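Local coordinates for protein glycoside hydrolase family 31 (Trueperella pyogenes, PDB 5I0F) that breaks down cycloalternan, a cyclic glucose tetrasaccharide, through a covalent glycosyl-enzyme intermediate, as retaining glycoside hydrolases do, at residues Thr127-Ser132 with Leu154-Gly159; Leu49-Glu54 with Pro101-Thr106; Ala582-Ile587 with Thr626-Ala631. One frame throughout, in Å; residues are numbered along the deposited sequence.

Contact 1: Thr127-Ser132 with Leu154-Gly159; sequences TPSHWS and LVSSAG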
loop_
_atom_site.group_PDB
_atom_site.type_symbol
_atom_site.label_atom_id
_atom_site.label_comp_id
_atom_site.label_asym_id
_atom_site.label_seq_id
_atom_site.Cartn_x
_atom_site.Cartn_y
_atom_site.Cartn_z
ATOM N N THR A 127 0.914 30.458 -15.729
ATOM C CA THR A 127 1.883 30.212 -16.803
ATOM C C THR A 127 1.472 28.949 -17.544
ATOM O O THR A 127 1.897 27.852 -17.189
ATOM C CB THR A 127 3.309 30.067 -16.278
ATOM O OG1 THR A 127 3.350 29.025 -15.307
ATOM C CG2 THR A 127 3.779 31.349 -15.632
ATOM N N PRO A 128 0.622 29.099 -18.570
ATOM C CA PRO A 128 0.132 27.949 -19.305
ATOM C C PRO A 128 1.247 27.141 -19.970
ATOM O O PRO A 128 2.276 27.698 -20.384
ATOM C CB PRO A 128 -0.790 28.557 -20.361
ATOM C CG PRO A 128 -1.177 29.878 -19.820
ATOM C CD PRO A 128 0.013 30.354 -19.040
ATOM N N SER A 129 1.017 25.835 -20.035
ATOM C CA SER A 129 1.922 24.888 -20.621
ATOM C C SER A 129 1.396 24.393 -21.969
ATOM O O SER A 129 0.204 24.502 -22.264
ATOM C CB SER A 129 2.104 23.682 -19.683
ATOM O OG SER A 129 2.816 24.045 -18.508
ATOM N N HIS A 130 2.309 23.870 -22.781
ATOM C CA HIS A 130 1.971 23.204 -24.038
ATOM C C HIS A 130 2.919 22.036 -24.256
ATOM O O HIS A 130 4.014 22.000 -23.686
ATOM C CB HIS A 130 2.000 24.182 -25.224
ATOM C CG HIS A 130 3.368 24.677 -25.588
ATOM N ND1 HIS A 130 3.982 25.718 -24.928
ATOM C CD2 HIS A 130 4.230 24.288 -26.555
ATOM C CE1 HIS A 130 5.165 25.947 -25.466
ATOM N NE2 HIS A 130 5.337 25.094 -26.457
ATOM N N TRP A 131 2.484 21.087 -25.066
ATOM C CA TRP A 131 3.297 19.912 -25.387
ATOM C C TRP A 131 4.230 20.231 -26.547
ATOM O O TRP A 131 3.795 20.724 -27.581
ATOM C CB TRP A 131 2.422 18.694 -25.714
ATOM C CG TRP A 131 1.684 18.145 -24.542
ATOM C CD1 TRP A 131 0.355 18.322 -24.252
ATOM C CD2 TRP A 131 2.212 17.325 -23.489
ATOM N NE1 TRP A 131 0.030 17.674 -23.102
ATOM C CE2 TRP A 131 1.143 17.052 -22.604
ATOM C CE3 TRP A 131 3.477 16.787 -23.211
ATOM C CZ2 TRP A 131 1.302 16.254 -21.452
ATOM C CZ3 TRP A 131 3.635 15.995 -22.066
ATOM C CH2 TRP A 131 2.548 15.741 -21.201
ATOM N N SER A 132 5.520 19.966 -26.356
ATOM C CA SER A 132 6.546 20.263 -27.356
ATOM C C SER A 132 7.291 18.999 -27.750
ATOM O O SER A 132 7.724 18.224 -26.881
ATOM C CB SER A 132 7.536 21.287 -26.808
ATOM O OG SER A 132 8.569 21.546 -27.743
ATOM N N LEU A 154 6.034 18.736 -21.589
ATOM C CA LEU A 154 5.026 19.712 -21.186
ATOM C C LEU A 154 5.756 20.927 -20.617
ATOM O O LEU A 154 6.266 20.878 -19.493
ATOM C CB LEU A 154 4.036 19.115 -20.179
ATOM C CG LEU A 154 2.859 20.029 -19.792
ATOM C CD1 LEU A 154 2.008 20.394 -20.999
ATOM C CD2 LEU A 154 2.010 19.384 -18.703
ATOM N N VAL A 155 5.789 22.005 -21.392
ATOM C CA VAL A 155 6.647 23.155 -21.094
ATOM C C VAL A 155 5.874 24.459 -20.940
ATOM O O VAL A 155 4.904 24.703 -21.648
ATOM C CB VAL A 155 7.743 23.375 -22.159
ATOM C CG1 VAL A 155 8.700 22.189 -22.193
ATOM C CG2 VAL A 155 7.155 23.665 -23.539
ATOM N N SER A 156 6.347 25.296 -20.027
ATOM C CA SER A 156 5.846 26.663 -19.861
ATOM C C SER A 156 7.043 27.594 -19.744
ATOM O O SER A 156 8.188 27.148 -19.809
ATOM C CB SER A 156 4.984 26.774 -18.605
ATOM O OG SER A 156 5.773 26.641 -17.437
ATOM N N SER A 157 6.781 28.881 -19.563
ATOM C CA SER A 157 7.849 29.834 -19.273
ATOM C C SER A 157 8.557 29.531 -17.945
ATOM O O SER A 157 9.698 29.925 -17.759
ATOM C CB SER A 157 7.297 31.262 -19.262
ATOM O OG SER A 157 6.301 31.399 -18.272
ATOM N N ALA A 158 7.867 28.856 -17.030
ATOM C CA ALA A 158 8.447 28.403 -15.756
ATOM C C ALA A 158 9.436 27.237 -15.910
ATOM O O ALA A 158 10.422 27.167 -15.178
ATOM C CB ALA A 158 7.344 28.020 -14.770
ATOM N N GLY A 159 9.188 26.329 -16.850
ATOM C CA GLY A 159 10.086 25.187 -17.051
ATOM C C GLY A 159 9.386 24.014 -17.693
ATOM O O GLY A 159 8.467 24.209 -18.491
HETATM O O HOH W 1 4.129 29.739 -20.092
#
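W131 and L154 meet on one face of a short antiparallel ladder, H130 and V155 on the other, and in both pairs an aliphatic side chain lies over an aromatic face. L154 CB stands above the six-membered ring of W131, 3.8 Å from its centroid and 14° off the ring normal, while CD1 sits over the middle of the indole from the same side. Chi1 (-175°) sets CG of L154 anti to the backbone N, and chi2 then places CD1. CD1 also meets S129 CB at 3.5 Å, wedging the leucine between the serine methylene and the indole. K164 of strand 160-168 makes a cation-pi contact with the W131 ring. On the H130 and V155 face, V155 CG2 packs on the imidazole off-centre, toward the rim, with CE1 its nearest ring atom at 3.6 Å. Between these layers the backbones of H130 and V155 form a hydrogen-bonded pair: V155 N to H130 O is 2.9 Å and almost straight (176°), and H130 N to V155 O is 3.0 Å. Past the pair, where the second segment turns through S156-G159, S156 CB rests 3.4 Å from P128 O, while S156 OG is hydrogen-bonded to H161 NE2 and receives weak bonds from the N-H groups of A158 and G159. A single water joins the segments here, donating to P128 O and accepting from S157 N. The ladder places 130-132 at the margin of a six-stranded sheet, alongside 152-155. Chemically, direct backbone bonds and two CH-pi contacts hold the edge strand at one end; at the other the water bridge and S156 CB packing take over, while the S156 OG bonds hold the turn of its own segment.

Contact 2: Leu49-Glu54 with Pro101-Thr106; sequences LWPEHE and PDQDAT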
loop_
_atom_site.group_PDB
_atom_site.type_symbol
_atom_site.label_atom_id
_atom_site.label_comp_id
_atom_site.label_asym_id
_atom_site.label_seq_id
_atom_site.Cartn_x
_atom_site.Cartn_y
_atom_site.Cartn_z
ATOM N N LEU A 49 -5.164 39.153 -15.074
ATOM C CA LEU A 49 -4.425 40.208 -15.770
ATOM C C LEU A 49 -3.491 39.600 -16.845
ATOM O O LEU A 49 -2.401 39.110 -16.539
ATOM C CB LEU A 49 -3.639 41.062 -14.763
ATOM C CG LEU A 49 -4.337 41.468 -13.444
ATOM C CD1 LEU A 49 -3.385 42.210 -12.501
ATOM C CD2 LEU A 49 -5.596 42.304 -13.688
ATOM N N TRP A 50 -3.954 39.620 -18.092
ATOM C CA TRP A 50 -3.156 39.198 -19.262
ATOM C C TRP A 50 -2.226 40.357 -19.693
ATOM O O TRP A 50 -2.454 41.508 -19.307
ATOM C CB TRP A 50 -4.073 38.802 -20.436
ATOM C CG TRP A 50 -5.265 37.927 -20.087
ATOM C CD1 TRP A 50 -6.557 38.332 -19.842
ATOM C CD2 TRP A 50 -5.269 36.509 -19.987
ATOM N NE1 TRP A 50 -7.361 37.242 -19.579
ATOM C CE2 TRP A 50 -6.596 36.111 -19.668
ATOM C CE3 TRP A 50 -4.285 35.530 -20.134
ATOM C CZ2 TRP A 50 -6.949 34.786 -19.495
ATOM C CZ3 TRP A 50 -4.632 34.223 -19.962
ATOM C CH2 TRP A 50 -5.958 33.855 -19.635
ATOM N N PRO A 51 -1.188 40.073 -20.510
ATOM C CA PRO A 51 -0.234 41.138 -20.865
ATOM C C PRO A 51 -0.897 42.425 -21.372
ATOM O O PRO A 51 -0.562 43.509 -20.899
ATOM C CB PRO A 51 0.622 40.491 -21.969
ATOM C CG PRO A 51 0.529 39.027 -21.698
ATOM C CD PRO A 51 -0.892 38.828 -21.246
ATOM N N GLU A 52 -1.841 42.284 -22.301
ATOM C CA GLU A 52 -2.515 43.424 -22.937
ATOM C C GLU A 52 -3.962 43.636 -22.463
ATOM O O GLU A 52 -4.456 44.764 -22.508
ATOM C CB GLU A 52 -2.477 43.255 -24.466
ATOM C CG GLU A 52 -2.604 44.550 -25.267
ATOM C CD GLU A 52 -1.315 45.358 -25.355
ATOM O OE1 GLU A 52 -1.281 46.316 -26.158
ATOM O OE2 GLU A 52 -0.341 45.047 -24.630
ATOM N N HIS A 53 -4.631 42.564 -22.022
ATOM C CA HIS A 53 -6.033 42.607 -21.576
ATOM C C HIS A 53 -6.172 42.235 -20.099
ATOM O O HIS A 53 -5.310 41.566 -19.517
ATOM C CB HIS A 53 -6.876 41.657 -22.422
ATOM N N GLU A 54 -7.272 42.672 -19.499
ATOM C CA GLU A 54 -7.644 42.273 -18.140
ATOM C C GLU A 54 -9.074 41.764 -18.217
ATOM O O GLU A 54 -9.887 42.315 -18.961
ATOM C CB GLU A 54 -7.500 43.428 -17.130
ATOM C CG GLU A 54 -8.317 44.703 -17.408
ATOM C CD GLU A 54 -7.693 45.664 -18.433
ATOM O OE1 GLU A 54 -6.767 45.266 -19.182
ATOM O OE2 GLU A 54 -8.145 46.833 -18.499
ATOM N N PRO A 101 -5.893 30.966 -23.040
ATOM C CA PRO A 101 -4.896 31.569 -23.940
ATOM C C PRO A 101 -3.466 31.151 -23.590
ATOM O O PRO A 101 -3.158 30.949 -22.406
ATOM C CB PRO A 101 -5.081 33.073 -23.707
ATOM C CG PRO A 101 -6.489 33.222 -23.250
ATOM C CD PRO A 101 -6.815 31.971 -22.482
ATOM N N ASP A 102 -2.605 31.029 -24.600
ATOM C CA ASP A 102 -1.188 30.726 -24.379
ATOM C C ASP A 102 -0.412 32.018 -24.093
ATOM O O ASP A 102 0.497 32.388 -24.828
ATOM C CB ASP A 102 -0.597 29.969 -25.589
ATOM C CG ASP A 102 0.743 29.286 -25.273
ATOM O OD1 ASP A 102 1.265 29.419 -24.153
ATOM O OD2 ASP A 102 1.287 28.596 -26.155
ATOM N N GLN A 103 -0.788 32.701 -23.018
ATOM C CA GLN A 103 -0.130 33.937 -22.584
ATOM C C GLN A 103 0.005 33.856 -21.071
ATOM O O GLN A 103 -0.919 33.388 -20.392
ATOM C CB GLN A 103 -0.960 35.171 -22.966
ATOM C CG GLN A 103 -1.346 35.282 -24.433
ATOM C CD GLN A 103 -2.263 36.465 -24.726
ATOM O OE1 GLN A 103 -2.541 37.287 -23.851
ATOM N NE2 GLN A 103 -2.738 36.560 -25.973
ATOM N N ASP A 104 1.145 34.285 -20.540
ATOM C CA ASP A 104 1.320 34.326 -19.096
ATOM C C ASP A 104 0.490 35.458 -18.486
ATOM O O ASP A 104 0.224 36.472 -19.131
ATOM C CB ASP A 104 2.786 34.483 -18.714
ATOM C CG ASP A 104 3.619 33.278 -19.089
ATOM O OD1 ASP A 104 3.039 32.223 -19.436
ATOM O OD2 ASP A 104 4.859 33.400 -19.047
ATOM N N ALA A 105 0.074 35.245 -17.244
ATOM C CA ALA A 105 -0.827 36.167 -16.558
ATOM C C ALA A 105 -0.615 36.089 -15.064
ATOM O O ALA A 105 0.166 35.275 -14.562
ATOM C CB ALA A 105 -2.275 35.828 -16.906
ATOM N N THR A 106 -1.336 36.941 -14.357
ATOM C CA THR A 106 -1.430 36.855 -12.920
ATOM C C THR A 106 -2.924 36.916 -12.572
ATOM O O THR A 106 -3.715 37.449 -13.354
ATOM C CB THR A 106 -0.588 37.974 -12.263
ATOM O OG1 THR A 106 -0.502 37.731 -10.864
ATOM C CG2 THR A 106 -1.186 39.322 -12.474
#
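P101 lays its ring against the indole of W50, the two side chains crossing at about a right angle. CG lies over the six-membered ring, 4.0 Å from its centroid and displaced toward the rim, and P101 CD comes within 3.5 Å of W50 CH2. After the inverse gamma turn centred on D102, Q103 approaches the same indole at its edge: its carbonyl O lies in the ring plane, 3.8 Å from W50 CZ3. The extended Q103 side chain instead runs to P51, where Q103 OE1 lies 3.4 Å from P51 CD. D104 contributes its backbone, O resting against the P51 ring, while D104 OD2 is hydrogen-bonded to S157 OG. A105 CB presses on L49 O at 3.3 Å and also meets W50 CE3. T106, the second residue of strand 105-113, forms an antiparallel hydrogen-bonded pair with L49: L49 N to T106 O is 2.8 Å, and the return bond, T106 N to L49 O, 3.3 Å. The two side chains lie side by side, pointing the same way, with T106 CG2 against L49 CD1. The pair joins strands 41-49 and 105-113 of the N-terminal beta domain. Beyond it no hydrogen bond crosses between the segments; they meet by apolar and C-H to oxygen packing, and the buried Q103 O, which has no hydrogen-bond partner, faces the weakly polar C-H edge of an aromatic ring.

Contact 3: Ala582-Ile587 with Thr626-Ala631; sequences ATFMPI and TRVREA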
loop_
_atom_site.group_PDB
_atom_site.type_symbol
_atom_site.label_atom_id
_atom_site.label_comp_id
_atom_site.label_asym_id
_atom_site.label_seq_id
_atom_site.Cartn_x
_atom_site.Cartn_y
_atom_site.Cartn_z
ATOM N N ALA A 582 -4.852 -19.655 1.963
ATOM C CA ALA A 582 -3.824 -18.987 2.745
ATOM C C ALA A 582 -2.729 -19.949 3.193
ATOM O O ALA A 582 -1.572 -19.539 3.356
ATOM C CB ALA A 582 -4.444 -18.271 3.952
ATOM N N THR A 583 -3.090 -21.222 3.372
ATOM C CA THR A 583 -2.146 -22.285 3.723
ATOM C C THR A 583 -1.025 -22.445 2.683
ATOM O O THR A 583 0.090 -22.869 3.021
ATOM C CB THR A 583 -2.923 -23.610 3.949
ATOM O OG1 THR A 583 -3.844 -23.419 5.020
ATOM C CG2 THR A 583 -2.030 -24.785 4.301
ATOM N N PHE A 584 -1.318 -22.122 1.423
ATOM C CA PHE A 584 -0.362 -22.230 0.325
ATOM C C PHE A 584 0.064 -20.857 -0.227
ATOM O O PHE A 584 0.236 -20.710 -1.440
ATOM C CB PHE A 584 -0.962 -23.097 -0.797
ATOM C CG PHE A 584 -1.174 -24.521 -0.384
ATOM C CD1 PHE A 584 -2.340 -24.912 0.250
ATOM C CD2 PHE A 584 -0.169 -25.451 -0.565
ATOM C CE1 PHE A 584 -2.508 -26.224 0.666
ATOM C CE2 PHE A 584 -0.334 -26.774 -0.157
ATOM C CZ PHE A 584 -1.505 -27.153 0.462
ATOM N N MET A 585 0.249 -19.889 0.671
ATOM C CA MET A 585 0.795 -18.577 0.363
ATOM C C MET A 585 1.951 -18.248 1.289
ATOM O O MET A 585 2.134 -18.931 2.301
ATOM C CB MET A 585 -0.306 -17.513 0.450
ATOM C CG MET A 585 -1.358 -17.677 -0.642
ATOM S SD MET A 585 -2.814 -16.615 -0.479
ATOM C CE MET A 585 -3.883 -17.293 -1.736
ATOM N N PRO A 586 2.756 -17.210 0.948
ATOM C CA PRO A 586 4.004 -17.005 1.719
ATOM C C PRO A 586 3.799 -16.726 3.220
ATOM O O PRO A 586 4.398 -17.417 4.039
ATOM C CB PRO A 586 4.680 -15.830 0.998
ATOM C CG PRO A 586 4.111 -15.879 -0.401
ATOM C CD PRO A 586 2.691 -16.317 -0.227
ATOM N N ILE A 587 2.887 -15.799 3.551
ATOM C CA ILE A 587 2.550 -15.472 4.935
ATOM C C ILE A 587 1.076 -15.763 5.157
ATOM O O ILE A 587 0.210 -15.279 4.406
ATOM C CB ILE A 587 2.846 -14.008 5.286
ATOM C CG1 ILE A 587 4.303 -13.645 4.949
ATOM C CG2 ILE A 587 2.505 -13.710 6.734
ATOM C CD1 ILE A 587 5.345 -14.397 5.725
ATOM N N THR A 626 -3.855 -26.211 9.408
ATOM C CA THR A 626 -2.668 -25.810 10.174
ATOM C C THR A 626 -1.671 -26.972 10.271
ATOM O O THR A 626 -0.470 -26.726 10.217
ATOM C CB THR A 626 -2.992 -25.102 11.510
ATOM O OG1 THR A 626 -3.853 -23.976 11.265
ATOM C CG2 THR A 626 -1.750 -24.536 12.143
ATOM N N ARG A 627 -2.147 -28.223 10.330
ATOM C CA ARG A 627 -1.256 -29.376 10.186
ATOM C C ARG A 627 -0.565 -29.364 8.817
ATOM O O ARG A 627 0.629 -29.631 8.735
ATOM C CB ARG A 627 -1.992 -30.735 10.363
ATOM C CG ARG A 627 -2.216 -31.179 11.798
ATOM C CD ARG A 627 -2.794 -32.604 11.899
ATOM N NE ARG A 627 -4.121 -32.748 11.243
ATOM C CZ ARG A 627 -5.326 -32.708 11.851
ATOM N NH1 ARG A 627 -5.451 -32.556 13.176
ATOM N NH2 ARG A 627 -6.428 -32.835 11.120
ATOM N N VAL A 628 -1.314 -29.057 7.751
ATOM C CA VAL A 628 -0.745 -28.947 6.422
ATOM C C VAL A 628 0.320 -27.833 6.387
ATOM O O VAL A 628 1.456 -28.030 5.866
ATOM C CB VAL A 628 -1.842 -28.729 5.347
ATOM C CG1 VAL A 628 -1.225 -28.423 3.991
ATOM C CG2 VAL A 628 -2.743 -29.974 5.243
ATOM N N ARG A 629 -0.021 -26.694 6.984
ATOM C CA ARG A 629 0.908 -25.570 7.033
ATOM C C ARG A 629 2.220 -25.964 7.735
ATOM O O ARG A 629 3.324 -25.655 7.236
ATOM C CB ARG A 629 0.278 -24.374 7.705
ATOM C CG ARG A 629 1.154 -23.121 7.724
ATOM C CD ARG A 629 1.423 -22.628 6.321
ATOM N NE ARG A 629 2.159 -21.356 6.292
ATOM C CZ ARG A 629 2.395 -20.636 5.198
ATOM N NH1 ARG A 629 1.914 -20.992 4.019
ATOM N NH2 ARG A 629 3.086 -19.507 5.290
ATOM N N GLU A 630 2.102 -26.689 8.854
ATOM C CA GLU A 630 3.284 -27.131 9.585
ATOM C C GLU A 630 4.133 -28.062 8.724
ATOM O O GLU A 630 5.346 -27.887 8.659
ATOM C CB GLU A 630 2.914 -27.799 10.926
ATOM C CG GLU A 630 2.307 -26.824 11.941
ATOM C CD GLU A 630 3.301 -25.781 12.415
ATOM O OE1 GLU A 630 4.160 -26.137 13.238
ATOM O OE2 GLU A 630 3.234 -24.598 11.972
ATOM N N ALA A 631 3.490 -29.025 8.053
ATOM C CA ALA A 631 4.182 -29.937 7.131
ATOM C C ALA A 631 4.857 -29.226 5.947
ATOM O O ALA A 631 5.856 -29.728 5.418
ATOM C CB ALA A 631 3.216 -30.995 6.600
#
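The guanidinium of R629 meets the segment T583-I587, where a helix ends and the next strand starts, through its edge: T583 O, M585 O and P586 O all lie near its plane, in an arc round its two terminal nitrogens. The other flat group, the F584 ring, is approached obliquely by V628, F584 CZ to V628 CG1 3.8 Å. The setting is the TIM barrel of family 31, where helix 572-583 gives way to the eighth barrel strand, 587-590, and the long helix 617-646 packs alongside. NH1 binds two carbonyls, T583 O at 2.8 Å and M585 O at 2.7 Å, and NH2 binds P586 O at 2.8 Å with a weak additional bond to M585 O. M585 O is thus shared by both nitrogens, and NH1 lies in its carbonyl plane, whereas the same nitrogen stands 63° out of the carbonyl plane of T583. The arginine reaches the loop from its helix with CG anti to the backbone N (chi1 -176°) and a bend at chi2 (64°) that places CD, which itself passes near T583 O. NE is hydrogen-bonded to F295 O, just before the first barrel strand, 297-300, so one side chain links the approaches to the first and last strands where the barrel closes. The positive charge sits against the carbonyl end of helix 572-583 and would be expected to suit its dipole. Strand 587-590 starts here, at the amino-terminal end of the barrel strands, opposite the carboxyl-terminal end that carries active sites in this fold; the I587 side chain is about 13 Å from a bound glucose unit. Beside the polar grip, T583 and V628 cross at about a right angle, with T583 CG2 resting 3.7 Å from V628 CG1.

From the N terminus, contact 2 comes first, closing a loop of 46 residues within the N-terminal beta domain. Contact 1 follows with a shorter loop of 21 residues at the margin of the next sheet, and contact 3 closes 38 residues late in the TIM barrel. The three stand in series; none encloses or crosses another. Contacts 1 and 2 nevertheless touch: D104 OD2 lies 2.6 Å from S157 OG, a probable hydrogen bond, and P128 packs on the backbone of P101 and Q103, so two successive beta sheets are joined. Contact 3 lies on the opposite side of the chain's centre, its nearest atoms about 38 Å from contact 1 and about 51 Å from contact 2.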